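Local coordinates for putative cytoplasmic protein (Salmonella typhimurium LT2, PDB 2Q02), which is of unknown function but binds zinc within a xylose isomerase-like TIM barrel and is tentatively assigned an isomerase activity, at residues G89-A94 and D127-Y132; I193-L198 and I241-P246. All blocks are in the same frame, centred on the assembly; numbering follows the deposited sequence.

Both contacts belong to one TIM barrel but to different layers of it. Contact 1 joins two neighbouring helices of the outer layer, 81-97 and 115-130, through L91, whereas contact 2 pairs strands 193-198 and 242-244 of the inner barrel. Their centres are 21 Å apart and their nearest atoms about 12 Å, so they do not touch. Contact 2 supplies H197 and E245 to the barrel zinc site, which E139 and D170 share; in contact 1 the side chain of F129 lies about 11 Å from that of E139. D127 of contact 1 binds a separate zinc ion, and the two zinc ions are 26.7 Å apart.

Contact 1 of 2, residues G89-A94 and D127-Y132; sequences GLLRDA and DLFARY. With ZN (zinc ion), chain F.
Apolar helix-helix packing in the outer layer of the barrel joins L91 of helix 81-97 to L128 and F129, in the C-terminal part of helix 115-130, and to Y132. L91 carries the contact. Its CB sits over the centre of the Y132 ring, a CH-pi contact 3.6 Å from the centroid. CD2 does the same above the F129 ring, with its carbon 3.7 Å from that centroid and only 6° off the normal. L91 CD1 sits where L128, F129 and Y132 come together, 3.8 Å from L128 CD2, and the two leucine side chains cross obliquely. A chi1 of -73° sets L91 CG beside the backbone N. Leucine suits the place because CB can lie on one ring while a methyl beyond the fork lies on another. Phenylalanine, wholly apolar, gives L91 CD2 a flat face in a buried place; tyrosine gives one to L91 CB where the residue is partly exposed.

The backbone N of Y132 bonds to F129 O at 2.9 Å. The tyrosine ring lies against the backbone of L91 and R92 as well as against L91 CB. The aliphatic start of the R92 side chain runs alongside this ring in the same direction, with R92 CG 4.0 Å from Y132 CE2, while its guanidinium, turned 52° from the ring plane, belongs to an exposed residue. D127 faces elsewhere and binds a zinc ion through OD2 at 2.1 Å.

Beneath the helices, L91 and F129 both rest on L102 of strand 101-104, and F129 also reaches L104. F165 meets the F129 ring at an angle, and I134 adjoins L91. Y132 touches E88 and Q95 on helix 81-97, so the two neighbouring helices are joined both over the intervening strand and nearer the surface.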
ATOM      1  N   GLY A  89       1.905  12.846  13.859  1.00 44.70           N
ATOM      2  CA  GLY A  89       0.627  13.341  13.359  1.00 43.61           C
ATOM      3  C   GLY A  89      -0.152  12.257  12.655  1.00 42.67           C
ATOM      4  O   GLY A  89      -1.351  12.149  12.834  1.00 42.71           O
ATOM      5  N   LEU A  90       0.549  11.447  11.873  1.00 44.11           N
ATOM      6  CA  LEU A  90      -0.063  10.337  11.157  1.00 44.74           C
ATOM      7  C   LEU A  90      -0.407   9.145  12.062  1.00 45.47           C
ATOM      8  O   LEU A  90      -1.373   8.413  11.784  1.00 45.23           O
ATOM      9  CB  LEU A  90       0.822   9.873  10.001  1.00 44.87           C
ATOM     10  CG  LEU A  90       0.822  10.769   8.765  1.00 47.72           C
ATOM     11  CD1 LEU A  90       2.042  10.484   7.860  1.00 48.11           C
ATOM     12  CD2 LEU A  90      -0.484  10.627   7.972  1.00 50.50           C
ATOM     13  N   LEU A  91       0.382   8.945  13.126  1.00 45.53           N
ATOM     14  CA  LEU A  91       0.059   7.957  14.157  1.00 45.30           C
ATOM     15  C   LEU A  91      -1.204   8.328  14.939  1.00 45.84           C
ATOM     16  O   LEU A  91      -2.018   7.454  15.235  1.00 45.36           O
ATOM     17  CB  LEU A  91       1.248   7.737  15.086  1.00 45.36           C
ATOM     18  CG  LEU A  91       2.396   6.930  14.454  1.00 45.78           C
ATOM     19  CD1 LEU A  91       3.668   7.071  15.276  1.00 44.93           C
ATOM     20  CD2 LEU A  91       2.033   5.429  14.286  1.00 45.59           C
ATOM     21  N   ARG A  92      -1.385   9.612  15.248  1.00 44.79           N
ATOM     22  CA  ARG A  92      -2.658  10.089  15.821  1.00 45.49           C
ATOM     23  C   ARG A  92      -3.832   9.826  14.888  1.00 46.02           C
ATOM     24  O   ARG A  92      -4.918   9.431  15.347  1.00 46.64           O
ATOM     25  CB  ARG A  92      -2.648  11.604  16.071  1.00 44.57           C
ATOM     26  CG  ARG A  92      -1.854  12.062  17.247  1.00 44.17           C
ATOM     27  CD  ARG A  92      -1.831  13.587  17.330  1.00 45.27           C
ATOM     28  NE  ARG A  92      -0.442  14.040  17.419  1.00 54.28           N
ATOM     29  CZ  ARG A  92       0.131  14.970  16.657  1.00 48.16           C
ATOM     30  NH1 ARG A  92      -0.556  15.628  15.736  1.00 55.66           N
ATOM     31  NH2 ARG A  92       1.407  15.264  16.838  1.00 52.21           N
ATOM     32  N   ASP A  93      -3.619  10.114  13.599  1.00 45.40           N
ATOM     33  CA  ASP A  93      -4.641   9.927  12.568  1.00 45.47           C
ATOM     34  C   ASP A  93      -5.089   8.473  12.481  1.00 45.62           C
ATOM     35  O   ASP A  93      -6.279   8.179  12.368  1.00 45.60           O
ATOM     36  CB  ASP A  93      -4.109  10.379  11.192  1.00 45.09           C
ATOM     37  CG  ASP A  93      -4.100  11.884  11.031  1.00 46.54           C
ATOM     38  OD1 ASP A  93      -4.767  12.579  11.840  1.00 39.31           O
ATOM     39  OD2 ASP A  93      -3.426  12.367  10.085  1.00 46.73           O
ATOM     40  N   ALA A  94      -4.108   7.573  12.530  1.00 46.28           N
ATOM     41  CA  ALA A  94      -4.352   6.133  12.453  1.00 45.87           C
ATOM     42  C   ALA A  94      -5.080   5.652  13.699  1.00 46.54           C
ATOM     43  O   ALA A  94      -6.095   4.946  13.603  1.00 47.08           O
ATOM     44  CB  ALA A  94      -3.030   5.362  12.240  1.00 45.13           C
ATOM     45  N   ASP A 127       9.558   1.407  18.277  1.00 46.44           N
ATOM     46  CA  ASP A 127       9.279   1.924  19.622  1.00 46.17           C
ATOM     47  C   ASP A 127       8.170   2.984  19.617  1.00 45.67           C
ATOM     48  O   ASP A 127       7.260   2.946  20.443  1.00 46.23           O
ATOM     49  CB  ASP A 127      10.543   2.528  20.221  1.00 45.99           C
ATOM     50  CG  ASP A 127      11.571   1.492  20.521  1.00 49.11           C
ATOM     51  OD1 ASP A 127      11.209   0.306  20.388  1.00 49.89           O
ATOM     52  OD2 ASP A 127      12.728   1.856  20.883  1.00 52.13           O
ATOM     53  N   LEU A 128       8.255   3.929  18.689  1.00 44.89           N
ATOM     54  CA  LEU A 128       7.270   5.003  18.595  1.00 44.82           C
ATOM     55  C   LEU A 128       5.854   4.513  18.233  1.00 45.13           C
ATOM     56  O   LEU A 128       4.859   4.957  18.812  1.00 44.10           O
ATOM     57  CB  LEU A 128       7.728   6.036  17.550  1.00 43.83           C
ATOM     58  CG  LEU A 128       6.816   7.260  17.391  1.00 44.62           C
ATOM     59  CD1 LEU A 128       6.825   8.112  18.666  1.00 43.47           C
ATOM     60  CD2 LEU A 128       7.182   8.085  16.187  1.00 45.00           C
ATOM     61  N   PHE A 129       5.782   3.610  17.249  1.00 45.24           N
ATOM     62  CA  PHE A 129       4.514   3.003  16.813  1.00 44.76           C
ATOM     63  C   PHE A 129       3.833   2.227  17.950  1.00 44.46           C
ATOM     64  O   PHE A 129       2.618   2.264  18.081  1.00 43.97           O
ATOM     65  CB  PHE A 129       4.741   2.061  15.615  1.00 44.80           C
ATOM     66  CG  PHE A 129       4.744   2.749  14.254  1.00 44.17           C
ATOM     67  CD1 PHE A 129       5.512   3.883  14.016  1.00 42.97           C
ATOM     68  CD2 PHE A 129       4.024   2.203  13.195  1.00 41.39           C
ATOM     69  CE1 PHE A 129       5.523   4.479  12.780  1.00 43.39           C
ATOM     70  CE2 PHE A 129       4.040   2.792  11.943  1.00 39.23           C
ATOM     71  CZ  PHE A 129       4.774   3.922  11.732  1.00 43.41           C
ATOM     72  N   ALA A 130       4.627   1.525  18.758  1.00 44.56           N
ATOM     73  CA  ALA A 130       4.125   0.734  19.890  1.00 44.56           C
ATOM     74  C   ALA A 130       3.349   1.602  20.867  1.00 45.79           C
ATOM     75  O   ALA A 130       2.391   1.163  21.546  1.00 44.93           O
ATOM     76  CB  ALA A 130       5.278   0.079  20.628  1.00 42.93           C
ATOM     77  N   ARG A 131       3.798   2.845  20.934  1.00 46.28           N
ATOM     78  CA  ARG A 131       3.221   3.861  21.791  1.00 46.06           C
ATOM     79  C   ARG A 131       1.831   4.327  21.351  1.00 45.99           C
ATOM     80  O   ARG A 131       1.110   4.992  22.113  1.00 47.05           O
ATOM     81  CB  ARG A 131       4.163   5.084  21.772  1.00 46.31           C
ATOM     82  CG  ARG A 131       4.312   5.775  23.074  1.00 50.61           C
ATOM     83  CD  ARG A 131       5.763   6.110  23.357  1.00 51.02           C
ATOM     84  NE  ARG A 131       6.492   4.936  23.793  1.00 53.86           N
ATOM     85  CZ  ARG A 131       7.805   4.816  23.729  1.00 52.25           C
ATOM     86  NH1 ARG A 131       8.543   5.801  23.271  1.00 57.95           N
ATOM     87  NH2 ARG A 131       8.386   3.708  24.109  1.00 53.39           N
ATOM     88  N   TYR A 132       1.484   4.027  20.104  1.00 45.80           N
ATOM     89  CA  TYR A 132       0.161   4.319  19.557  1.00 45.19           C
ATOM     90  C   TYR A 132      -0.598   3.024  19.249  1.00 46.17           C
ATOM     91  O   TYR A 132      -1.722   3.068  18.752  1.00 46.95           O
ATOM     92  CB  TYR A 132       0.235   5.168  18.266  1.00 43.66           C
ATOM     93  CG  TYR A 132       0.699   6.589  18.481  1.00 44.48           C
ATOM     94  CD1 TYR A 132       2.040   6.886  18.707  1.00 43.16           C
ATOM     95  CD2 TYR A 132      -0.201   7.638  18.461  1.00 42.81           C
ATOM     96  CE1 TYR A 132       2.459   8.189  18.929  1.00 43.57           C
ATOM     97  CE2 TYR A 132       0.206   8.951  18.668  1.00 42.54           C
ATOM     98  CZ  TYR A 132       1.527   9.222  18.906  1.00 46.68           C
ATOM     99  OH  TYR A 132       1.902  10.533  19.129  1.00 48.09           O
TER
HETATM  100 ZN    ZN F 301      14.328   0.542  20.855  1.00 56.05          ZN

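Contact 2 of 2, residues I193-L198 and I241-P246; sequences IGLVHL and IYAFEP. With ZN (zinc ion), chain E.
H197 and E245 meet at a zinc ion on the inner side of two parallel strands, where small and large side chains fit against one another. Backbone bonds set the register: V196 N to I241 O, A243 N to V196 O, L198 N to A243 O, and E245 N to L198 O, the last nearly straight. The strand axes are inclined by 33°, and a water bridges G194 O and I241 N.

On the inner side the hollow is A243, whose single methyl lets the imidazole of H197 come close, with CD2 3.9 Å from A243 CB. L195 fills the adjoining space: its CG stands anti to the backbone N, and chi2 (65°) turns L195 CD1 toward I241 CB, 3.6 Å away. On the other side bulk meets bulk. V196 and Y242 lie side by side, with V196 CB 3.8 Å from Y242 CD1. L198 CD1 wedges between the two aromatic residues, 3.8 Å from Y242 CB and 3.9 Å from F244 CE1. V230 and L233 of helix 226-235 cover this apolar side, while Y242 OH reaches E234.

H197 ND1 and E245 OE1 each bind the zinc at 2.1 Å, and this, not a hydrogen bond, brings them within 2.7 Å of each other; ring and carboxylate planes are 63° apart. E245 CB lies over one face of the imidazole, toward its rim. Histidine and glutamate suit these places because each offers one atom to the metal and another to a second-shell residue: E37 holds H197 NE2, and R39 forms a salt bridge with E245 OE2. R215 also bonds OE1. With E139 and D170 they form the protein side of a metal site at the C-terminal ends of parallel barrel strands, where TIM barrels carry their active sites.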
ATOM      1  N   ILE A 193       5.245 -10.626   4.971  1.00 45.99           N
ATOM      2  CA  ILE A 193       4.638  -9.697   4.026  1.00 46.97           C
ATOM      3  C   ILE A 193       3.287  -9.345   4.643  1.00 46.75           C
ATOM      4  O   ILE A 193       2.415 -10.221   4.775  1.00 46.89           O
ATOM      5  CB  ILE A 193       4.430 -10.360   2.631  1.00 46.06           C
ATOM      6  CG1 ILE A 193       5.764 -10.536   1.914  1.00 44.79           C
ATOM      7  CG2 ILE A 193       3.493  -9.528   1.741  1.00 47.98           C
ATOM      8  CD1 ILE A 193       5.663 -11.450   0.709  1.00 49.83           C
ATOM      9  N   GLY A 194       3.097  -8.084   5.009  1.00 46.16           N
ATOM     10  CA  GLY A 194       1.890  -7.687   5.748  1.00 46.27           C
ATOM     11  C   GLY A 194       0.721  -7.237   4.890  1.00 46.34           C
ATOM     12  O   GLY A 194      -0.427  -7.215   5.348  1.00 44.66           O
ATOM     13  N   LEU A 195       1.022  -6.837   3.658  1.00 45.86           N
ATOM     14  CA  LEU A 195       0.000  -6.388   2.729  1.00 44.83           C
ATOM     15  C   LEU A 195       0.547  -6.416   1.322  1.00 43.77           C
ATOM     16  O   LEU A 195       1.761  -6.358   1.128  1.00 41.71           O
ATOM     17  CB  LEU A 195      -0.409  -4.983   3.092  1.00 44.53           C
ATOM     18  CG  LEU A 195      -1.456  -4.271   2.263  1.00 42.96           C
ATOM     19  CD1 LEU A 195      -2.750  -4.969   2.398  1.00 45.09           C
ATOM     20  CD2 LEU A 195      -1.580  -2.817   2.744  1.00 46.62           C
ATOM     21  N   VAL A 196      -0.350  -6.526   0.345  1.00 43.61           N
ATOM     22  CA  VAL A 196       0.040  -6.450  -1.066  1.00 44.18           C
ATOM     23  C   VAL A 196      -0.779  -5.370  -1.766  1.00 44.37           C
ATOM     24  O   VAL A 196      -1.993  -5.281  -1.557  1.00 42.96           O
ATOM     25  CB  VAL A 196      -0.120  -7.808  -1.802  1.00 44.26           C
ATOM     26  CG1 VAL A 196       0.228  -7.672  -3.257  1.00 43.06           C
ATOM     27  CG2 VAL A 196       0.760  -8.885  -1.137  1.00 46.78           C
ATOM     28  N   HIS A 197      -0.084  -4.539  -2.552  1.00 43.61           N
ATOM     29  CA  HIS A 197      -0.681  -3.473  -3.336  1.00 43.52           C
ATOM     30  C   HIS A 197      -0.650  -3.884  -4.815  1.00 46.52           C
ATOM     31  O   HIS A 197       0.425  -4.188  -5.367  1.00 48.77           O
ATOM     32  CB  HIS A 197       0.079  -2.150  -3.176  1.00 44.41           C
ATOM     33  CG  HIS A 197      -0.312  -1.345  -1.974  1.00 40.54           C
ATOM     34  ND1 HIS A 197       0.307  -0.162  -1.651  1.00 42.17           N
ATOM     35  CD2 HIS A 197      -1.238  -1.557  -1.009  1.00 45.93           C
ATOM     36  CE1 HIS A 197      -0.226   0.330  -0.546  1.00 40.17           C
ATOM     37  NE2 HIS A 197      -1.165  -0.500  -0.133  1.00 47.35           N
ATOM     38  N   LEU A 198      -1.832  -3.890  -5.441  1.00 45.31           N
ATOM     39  CA  LEU A 198      -2.010  -4.308  -6.814  1.00 43.25           C
ATOM     40  C   LEU A 198      -2.427  -3.087  -7.631  1.00 44.30           C
ATOM     41  O   LEU A 198      -3.138  -2.179  -7.150  1.00 40.91           O
ATOM     42  CB  LEU A 198      -3.085  -5.397  -6.937  1.00 43.41           C
ATOM     43  CG  LEU A 198      -2.982  -6.711  -6.146  1.00 44.97           C
ATOM     44  CD1 LEU A 198      -4.262  -7.567  -6.329  1.00 40.91           C
ATOM     45  CD2 LEU A 198      -1.754  -7.488  -6.552  1.00 43.20           C
ATOM     46  N   ILE A 241      -3.917  -9.691   2.748  1.00 43.33           N
ATOM     47  CA  ILE A 241      -4.831  -8.810   2.031  1.00 44.24           C
ATOM     48  C   ILE A 241      -4.230  -8.326   0.695  1.00 45.71           C
ATOM     49  O   ILE A 241      -3.029  -7.998   0.597  1.00 45.92           O
ATOM     50  CB  ILE A 241      -5.210  -7.588   2.919  1.00 44.62           C
ATOM     51  CG1 ILE A 241      -5.963  -8.067   4.179  1.00 44.51           C
ATOM     52  CG2 ILE A 241      -6.041  -6.578   2.136  1.00 44.85           C
ATOM     53  CD1 ILE A 241      -6.154  -7.008   5.260  1.00 45.61           C
ATOM     54  N   TYR A 242      -5.075  -8.311  -0.332  1.00 44.69           N
ATOM     55  CA  TYR A 242      -4.768  -7.675  -1.591  1.00 43.75           C
ATOM     56  C   TYR A 242      -5.581  -6.384  -1.653  1.00 43.59           C
ATOM     57  O   TYR A 242      -6.815  -6.393  -1.552  1.00 42.14           O
ATOM     58  CB  TYR A 242      -5.147  -8.599  -2.751  1.00 44.46           C
ATOM     59  CG  TYR A 242      -4.301  -9.859  -2.862  1.00 45.56           C
ATOM     60  CD1 TYR A 242      -2.991  -9.795  -3.340  1.00 43.37           C
ATOM     61  CD2 TYR A 242      -4.821 -11.121  -2.514  1.00 45.75           C
ATOM     62  CE1 TYR A 242      -2.215 -10.922  -3.452  1.00 40.75           C
ATOM     63  CE2 TYR A 242      -4.042 -12.278  -2.631  1.00 45.08           C
ATOM     64  CZ  TYR A 242      -2.734 -12.155  -3.098  1.00 44.75           C
ATOM     65  OH  TYR A 242      -1.931 -13.256  -3.236  1.00 45.27           O
ATOM     66  N   ALA A 243      -4.868  -5.275  -1.823  1.00 44.82           N
ATOM     67  CA  ALA A 243      -5.447  -3.933  -1.875  1.00 44.26           C
ATOM     68  C   ALA A 243      -5.125  -3.340  -3.214  1.00 45.33           C
ATOM     69  O   ALA A 243      -3.976  -3.376  -3.626  1.00 46.02           O
ATOM     70  CB  ALA A 243      -4.862  -3.045  -0.775  1.00 43.43           C
ATOM     71  N   PHE A 244      -6.143  -2.779  -3.871  1.00 46.24           N
ATOM     72  CA  PHE A 244      -6.009  -2.161  -5.181  1.00 46.13           C
ATOM     73  C   PHE A 244      -5.597  -0.699  -5.007  1.00 47.43           C
ATOM     74  O   PHE A 244      -6.280   0.049  -4.302  1.00 46.30           O
ATOM     75  CB  PHE A 244      -7.325  -2.282  -5.970  1.00 46.05           C
ATOM     76  CG  PHE A 244      -7.616  -3.686  -6.437  1.00 44.80           C
ATOM     77  CD1 PHE A 244      -6.891  -4.247  -7.480  1.00 42.88           C
ATOM     78  CD2 PHE A 244      -8.600  -4.457  -5.820  1.00 47.91           C
ATOM     79  CE1 PHE A 244      -7.142  -5.555  -7.906  1.00 46.57           C
ATOM     80  CE2 PHE A 244      -8.880  -5.767  -6.258  1.00 46.52           C
ATOM     81  CZ  PHE A 244      -8.144  -6.316  -7.293  1.00 45.83           C
ATOM     82  N   GLU A 245      -4.466  -0.319  -5.625  1.00 47.95           N
ATOM     83  CA  GLU A 245      -3.861   1.016  -5.449  1.00 47.87           C
ATOM     84  C   GLU A 245      -3.397   1.623  -6.798  1.00 46.16           C
ATOM     85  O   GLU A 245      -2.210   1.718  -7.079  1.00 46.91           O
ATOM     86  CB  GLU A 245      -2.705   0.977  -4.419  1.00 46.58           C
ATOM     87  CG  GLU A 245      -2.124   2.369  -4.064  1.00 48.53           C
ATOM     88  CD  GLU A 245      -0.763   2.320  -3.364  1.00 49.69           C
ATOM     89  OE1 GLU A 245       0.098   1.502  -3.748  1.00 55.74           O
ATOM     90  OE2 GLU A 245      -0.527   3.118  -2.434  1.00 52.88           O
ATOM     91  N   PRO A 246      -4.342   2.026  -7.641  1.00 45.57           N
ATOM     92  CA  PRO A 246      -3.983   2.826  -8.799  1.00 46.70           C
ATOM     93  C   PRO A 246      -3.635   4.291  -8.442  1.00 47.53           C
ATOM     94  O   PRO A 246      -4.064   4.792  -7.396  1.00 46.75           O
ATOM     95  CB  PRO A 246      -5.245   2.753  -9.649  1.00 45.59           C
ATOM     96  CG  PRO A 246      -6.321   2.645  -8.677  1.00 45.08           C
ATOM     97  CD  PRO A 246      -5.790   1.768  -7.591  1.00 46.15           C
TER
HETATM   98 ZN    ZN E 300       1.864   0.787  -2.781  1.00 45.13          ZN
HETATM   99  O   HOH W   1      -2.734  -8.875   5.072  1.00 39.12           O